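Local coordinates for protein homocysteine S-methyltransferase (Escherichia coli, PDB 5DMM) that catalyses methyl transfer from S-methylmethionine, or less efficiently S-adenosylmethionine, to homocysteine, using zinc as cofactor and yielding methionine, at residues 24-27 / 28-32; 104-107 / 108-112; 148-151 / 152-155. All coordinates share one frame; numbering follows the deposited sequence. Where two conformers were deposited one is given.

In the fold
The three contacts are local, each within a single helix or at its end, and they follow one another along the chain of a TIM-barrel enzyme. Interaction 1 ends the short helix 24-29 after the first barrel strand, 17-18; interaction 2 ends helix 85-109, which leads toward strand 117-122; interaction 3 spans a proline kink in helix 143-159, ahead of strand 164-170. Their centres lie about 24 Å (1 and 2), 28 Å (1 and 3) and 32 Å (2 and 3) apart, and none touches another. Helix 48-61 packs against both interactions 1 and 2, whereas helix 85-109 also touches interaction 3. Two of them end helices and the third bends one, and all lie within the single homocysteine-binding domain.

Interaction 1: residues 24-27 / 28-32; sequences ATEL and EARGC
Arg30 reaches back one turn to Glu26 where helix 24-29 ends. Its CB lies beside Leu27 O, and CG comes within 3.3 Å of Glu26 O, with CD still alongside. The chain is extended from CG to NE, and the guanidinium turns its edge to the carboxylate: NE donates to Glu26 OE1 at 3.3 Å and NH2 to the same Glu26 OE1 at 3.0 Å. Both bonds lie close to the guanidinium plane, NH2 meeting the syn lone pair, while the two planes are 45° apart. Glu26 can meet this side-on grip because its chain bends at chi2 (-93°). NH2 also forms a salt bridge with Asp57, whose negative charge next to Glu26 is probably offset by the shared arginine, and NH1 faces Glu53 in a long, weak ion pair. At the same helix end a Schellman motif closes the turn: Cys32 N bonds to Leu27 O at 3.0 Å and Gly31 N to Glu28 O, Gly31 having positive phi. The turn brings Cys32 CB to 4.0 Å from Leu27 CB. Leu27 and Cys32 both rest on Leu50 of helix 48-61, with Leu27 and Glu26 also touching Val54, while Thr25 OG1 bonds to Thr298 O ahead of helix 300-309.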
# COMPACT_ATOMS: atom_id res chain seq x y z
N ALA A 24 11.71 2.75 4.26
CA ALA A 24 12.97 3.46 3.99
C ALA A 24 13.64 4.05 5.23
O ALA A 24 14.85 3.92 5.40
CB ALA A 24 12.73 4.57 2.97
N THR A 25 12.85 4.71 6.08
CA THR A 25 13.36 5.32 7.31
C THR A 25 14.13 4.30 8.14
O THR A 25 15.24 4.57 8.61
CB THR A 25 12.23 5.90 8.19
OG1 THR A 25 11.20 4.92 8.36
CG2 THR A 25 11.63 7.12 7.54
N GLU A 26 13.53 3.14 8.31
CA GLU A 26 14.07 2.09 9.15
C GLU A 26 15.31 1.45 8.54
O GLU A 26 16.25 1.12 9.25
CB GLU A 26 13.00 1.03 9.42
CG GLU A 26 12.12 1.37 10.62
CD GLU A 26 12.64 0.75 11.90
OE1 GLU A 26 13.33 -0.29 11.83
OE2 GLU A 26 12.38 1.31 12.99
N LEU A 27 15.30 1.27 7.22
CA LEU A 27 16.48 0.69 6.55
C LEU A 27 17.67 1.63 6.65
O LEU A 27 18.80 1.20 6.91
CB LEU A 27 16.17 0.38 5.09
CG LEU A 27 15.19 -0.77 4.86
CD1 LEU A 27 14.93 -0.95 3.35
CD2 LEU A 27 15.75 -2.07 5.45
N GLU A 28 17.42 2.91 6.42
CA GLU A 28 18.45 3.93 6.55
C GLU A 28 19.03 4.02 7.97
O GLU A 28 20.25 4.19 8.14
CB GLU A 28 17.90 5.29 6.13
CG GLU A 28 17.61 5.39 4.65
CD GLU A 28 17.33 6.81 4.22
OE1 GLU A 28 16.80 7.57 5.06
OE2 GLU A 28 17.64 7.15 3.06
N ALA A 29 18.17 3.91 8.97
CA ALA A 29 18.63 3.90 10.36
C ALA A 29 19.57 2.72 10.62
O ALA A 29 20.46 2.81 11.46
CB ALA A 29 17.44 3.85 11.32
N ARG A 30 19.37 1.62 9.90
CA ARG A 30 20.17 0.43 10.08
C ARG A 30 21.40 0.43 9.17
O ARG A 30 22.14 -0.54 9.11
CB ARG A 30 19.32 -0.83 9.84
CG ARG A 30 18.19 -0.97 10.90
CD ARG A 30 17.28 -2.18 10.69
NE ARG A 30 16.04 -2.08 11.46
CZ ARG A 30 15.80 -2.69 12.62
NH1 ARG A 30 16.72 -3.48 13.15
NH2 ARG A 30 14.65 -2.52 13.25
N GLY A 31 21.62 1.55 8.47
CA GLY A 31 22.84 1.73 7.70
C GLY A 31 22.73 1.68 6.19
O GLY A 31 23.72 1.84 5.47
N CYS A 32 21.52 1.45 5.68
CA CYS A 32 21.33 1.35 4.23
C CYS A 32 21.45 2.68 3.50
O CYS A 32 20.92 3.70 3.95
CB CYS A 32 19.98 0.73 3.93
SG CYS A 32 19.95 -1.03 4.23

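Interaction 2: residues 104-107 / 108-112; sequences EAYL and AENPQ
Tyr106 and Asn110 are joined twice over, by backbone and by side chain, at the very residue where helix 85-109 gives way to a loop. The backbone bond from Asn110 N to Tyr106 O is short, 2.6 Å, and nearly straight at the hydrogen (159°). Beyond this bond the side chains run side by side in the same direction, and Asn110 ND2 donates to Tyr106 OH at 3.2 Å with the hydroxyl close to the amide plane. Asn110 carries its CG anti to the backbone N (chi1 -176°), which sends the amide along the phenol to its hydroxyl end and leaves CB over one face of the ring, 4.3 Å from the centroid and offset toward the rim, in a CH-pi contact. Ring and amide planes are almost perpendicular. The other amide atom, Asn110 OD1, receives Gln112 N at 3.3 Å from above its carbonyl plane, forming an Asx turn that carries the chain on past Pro111. That proline has no N-H to offer Leu107 O, so the helical bonding cannot continue there. Glu109 crosses the phenol obliquely, with OE2 3.8 Å from Tyr106 CE1, and OE1 makes a salt bridge to Arg60 of helix 48-61. The same helix meets the phenol through Leu56, Tyr59 and Arg60, while Ala113 and Leu116 touch it from the following loop. With one N-H engaged by the hydroxyl and OD1 by the backbone, the two bonds probably fix which way round the Asn110 amide lies, and couple the phenol to the turn that leaves the helix.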
# COMPACT_ATOMS: atom_id res chain seq x y z
N GLU A 104 5.65 -15.06 10.55
CA GLU A 104 5.94 -16.32 11.23
C GLU A 104 6.72 -16.06 12.52
O GLU A 104 6.39 -16.60 13.57
CB GLU A 104 6.73 -17.27 10.32
CG GLU A 104 5.93 -17.76 9.12
CD GLU A 104 4.65 -18.47 9.53
OE1 GLU A 104 4.75 -19.58 10.10
OE2 GLU A 104 3.56 -17.92 9.30
N ALA A 105 7.76 -15.22 12.43
CA ALA A 105 8.58 -14.87 13.58
C ALA A 105 7.80 -14.21 14.71
O ALA A 105 7.99 -14.53 15.89
CB ALA A 105 9.73 -13.96 13.16
N TYR A 106 6.91 -13.28 14.37
CA TYR A 106 6.17 -12.57 15.39
C TYR A 106 5.15 -13.50 16.06
O TYR A 106 4.95 -13.44 17.27
CB TYR A 106 5.47 -11.34 14.83
CG TYR A 106 4.86 -10.52 15.94
CD1 TYR A 106 5.66 -10.00 16.95
CD2 TYR A 106 3.49 -10.32 16.01
CE1 TYR A 106 5.10 -9.27 17.99
CE2 TYR A 106 2.93 -9.59 17.05
CZ TYR A 106 3.74 -9.07 18.03
OH TYR A 106 3.19 -8.35 19.07
N LEU A 107 4.52 -14.36 15.27
CA LEU A 107 3.48 -15.25 15.81
C LEU A 107 4.09 -16.36 16.64
O LEU A 107 3.42 -16.95 17.48
CB LEU A 107 2.62 -15.83 14.68
CG LEU A 107 1.69 -14.83 14.01
CD1 LEU A 107 1.00 -15.46 12.82
CD2 LEU A 107 0.67 -14.28 15.00
N ALA A 108 5.37 -16.66 16.40
CA ALA A 108 6.07 -17.60 17.26
C ALA A 108 6.32 -16.93 18.63
O ALA A 108 6.10 -17.54 19.68
CB ALA A 108 7.38 -18.04 16.61
N GLU A 109 6.77 -15.68 18.58
CA GLU A 109 6.96 -14.84 19.76
C GLU A 109 5.65 -14.54 20.49
O GLU A 109 5.57 -14.69 21.71
CB GLU A 109 7.65 -13.54 19.33
CG GLU A 109 7.63 -12.38 20.31
CD GLU A 109 8.29 -11.13 19.71
OE1 GLU A 109 9.02 -11.28 18.71
OE2 GLU A 109 8.08 -10.02 20.23
N ASN A 110 4.63 -14.14 19.74
CA ASN A 110 3.34 -13.76 20.31
C ASN A 110 2.17 -14.42 19.58
O ASN A 110 1.56 -13.80 18.71
CB ASN A 110 3.16 -12.24 20.29
CG ASN A 110 1.87 -11.77 20.98
OD1 ASN A 110 1.23 -12.52 21.72
ND2 ASN A 110 1.49 -10.52 20.73
N PRO A 111 1.84 -15.67 19.94
CA PRO A 111 0.74 -16.40 19.28
C PRO A 111 -0.63 -15.74 19.51
O PRO A 111 -1.59 -16.05 18.81
CB PRO A 111 0.78 -17.78 19.94
CG PRO A 111 2.13 -17.87 20.60
CD PRO A 111 2.50 -16.48 20.98
N GLN A 112 -0.70 -14.83 20.47
CA GLN A 112 -1.95 -14.16 20.81
C GLN A 112 -2.11 -12.84 20.06
O GLN A 112 -2.97 -12.02 20.39
CB GLN A 112 -2.01 -13.91 22.32
CG GLN A 112 -3.31 -14.35 22.98
CD GLN A 112 -3.54 -15.84 22.87
OE1 GLN A 112 -2.61 -16.64 23.05
NE2 GLN A 112 -4.77 -16.24 22.57

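Interaction 3: residues 148-151 / 152-155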
# COMPACT_ATOMS: atom_id res chain seq x y z
N ALA A 148 -0.33 -4.34 -19.16
CA ALA A 148 0.96 -5.01 -19.38
C ALA A 148 2.01 -4.59 -18.36
O ALA A 148 2.86 -5.39 -17.95
CB ALA A 148 1.46 -4.74 -20.80
N PHE A 149 1.96 -3.32 -17.95
CA PHE A 149 2.88 -2.80 -16.94
C PHE A 149 2.64 -3.45 -15.59
O PHE A 149 3.58 -3.84 -14.90
CB PHE A 149 2.75 -1.27 -16.81
CG PHE A 149 3.44 -0.69 -15.60
CD1 PHE A 149 4.81 -0.48 -15.59
CD2 PHE A 149 2.71 -0.35 -14.47
CE1 PHE A 149 5.44 0.06 -14.49
CE2 PHE A 149 3.34 0.20 -13.36
CZ PHE A 149 4.71 0.40 -13.36
N HIS A 150 1.37 -3.58 -15.22
CA HIS A 150 1.01 -4.05 -13.89
C HIS A 150 0.93 -5.57 -13.74
O HIS A 150 1.16 -6.09 -12.65
CB HIS A 150 -0.34 -3.47 -13.48
CG HIS A 150 -0.27 -2.06 -13.00
ND1 HIS A 150 0.37 -1.71 -11.83
CD2 HIS A 150 -0.75 -0.91 -13.53
CE1 HIS A 150 0.25 -0.40 -11.65
NE2 HIS A 150 -0.41 0.11 -12.67
N ARG A 151 0.58 -6.27 -14.82
CA ARG A 151 0.30 -7.71 -14.75
C ARG A 151 1.37 -8.59 -14.07
O ARG A 151 1.03 -9.36 -13.17
CB ARG A 151 0.02 -8.26 -16.16
CG ARG A 151 -0.26 -9.75 -16.18
CD ARG A 151 -0.71 -10.23 -17.57
NE ARG A 151 -1.99 -9.65 -17.97
CZ ARG A 151 -2.13 -8.76 -18.95
NH1 ARG A 151 -1.07 -8.36 -19.65
NH2 ARG A 151 -3.33 -8.28 -19.25
N PRO A 152 2.65 -8.49 -14.49
CA PRO A 152 3.65 -9.38 -13.86
C PRO A 152 3.77 -9.23 -12.34
O PRO A 152 3.98 -10.23 -11.63
CB PRO A 152 4.97 -8.97 -14.50
CG PRO A 152 4.63 -8.15 -15.67
CD PRO A 152 3.28 -7.56 -15.45
N ARG A 153 3.65 -8.00 -11.84
CA ARG A 153 3.75 -7.78 -10.39
C ARG A 153 2.51 -8.30 -9.67
O ARG A 153 2.62 -8.90 -8.59
CB ARG A 153 3.97 -6.29 -10.07
CG ARG A 153 3.86 -5.97 -8.58
CD ARG A 153 4.30 -4.54 -8.28
NE ARG A 153 3.58 -3.58 -9.11
CZ ARG A 153 3.79 -2.27 -9.09
NH1 ARG A 153 4.70 -1.75 -8.27
NH2 ARG A 153 3.08 -1.48 -9.90
N VAL A 154 1.33 -8.09 -10.24
CA VAL A 154 0.12 -8.65 -9.65
C VAL A 154 0.25 -10.17 -9.54
O VAL A 154 -0.02 -10.75 -8.50
CB VAL A 154 -1.15 -8.28 -10.45
CG1 VAL A 154 -2.32 -9.14 -10.03
CG2 VAL A 154 -1.47 -6.79 -10.27
N GLU A 155 0.70 -10.81 -10.62
CA GLU A 155 0.83 -12.25 -10.61
C GLU A 155 1.86 -12.74 -9.59
O GLU A 155 1.60 -13.68 -8.84
CB GLU A 155 1.17 -12.75 -12.02
CG GLU A 155 -0.08 -12.71 -12.91
CD GLU A 155 0.13 -13.24 -14.33
OE1 GLU A 155 1.24 -13.71 -14.66
OE2 GLU A 155 -0.84 -13.18 -15.11
O HOH W 1 1.21 -4.22 -10.54
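Arg153 sets its CG anti to the backbone N and then bends at chi3 (54°), while His150, its CG anti to the carbonyl carbon (chi1 -79°), lies alongside and points the same way; the two side chains share a water at their edges. This water donates to His150 O at 2.8 Å, accepts from Arg153 NE at 2.8 Å and bonds to His150 ND1 at 2.9 Å. It lies in the planes of both the imidazole and the guanidinium, which are only 20° apart. Phe149 covers one face of the imidazole, its CD2 3.5 Å above the ring centre, and forms an edge-to-face pair with Tyr125. His150 NE2 is held by Glu175 of helix 173-183, and Arg153 NH1 by Ser70 O, next to the homocysteine-pocket residue Tyr71. The helix is kinked here. Pro152 has no N-H for Ala148 O and instead places its CD 3.3 Å from that oxygen, and Arg153 N makes just a weak bond to His150 O. Regular bonding resumes with Val154 N to His150 O (3.1 Å) and Glu155 N to Arg151 O (3.0 Å). Glu155 lies beside Arg151, OE2 being 3.6 Å from Arg151 CG in the conformer given, and bonds to Tyr186 OH. Replacing Glu155, an alanine here would lose this carboxylate and is likely to leave the Tyr186 hydroxyl without its mate. A proline-kinked helix, with a water tying His150 to Arg153 beside the bend, is part of the outer helical layer of the TIM barrel.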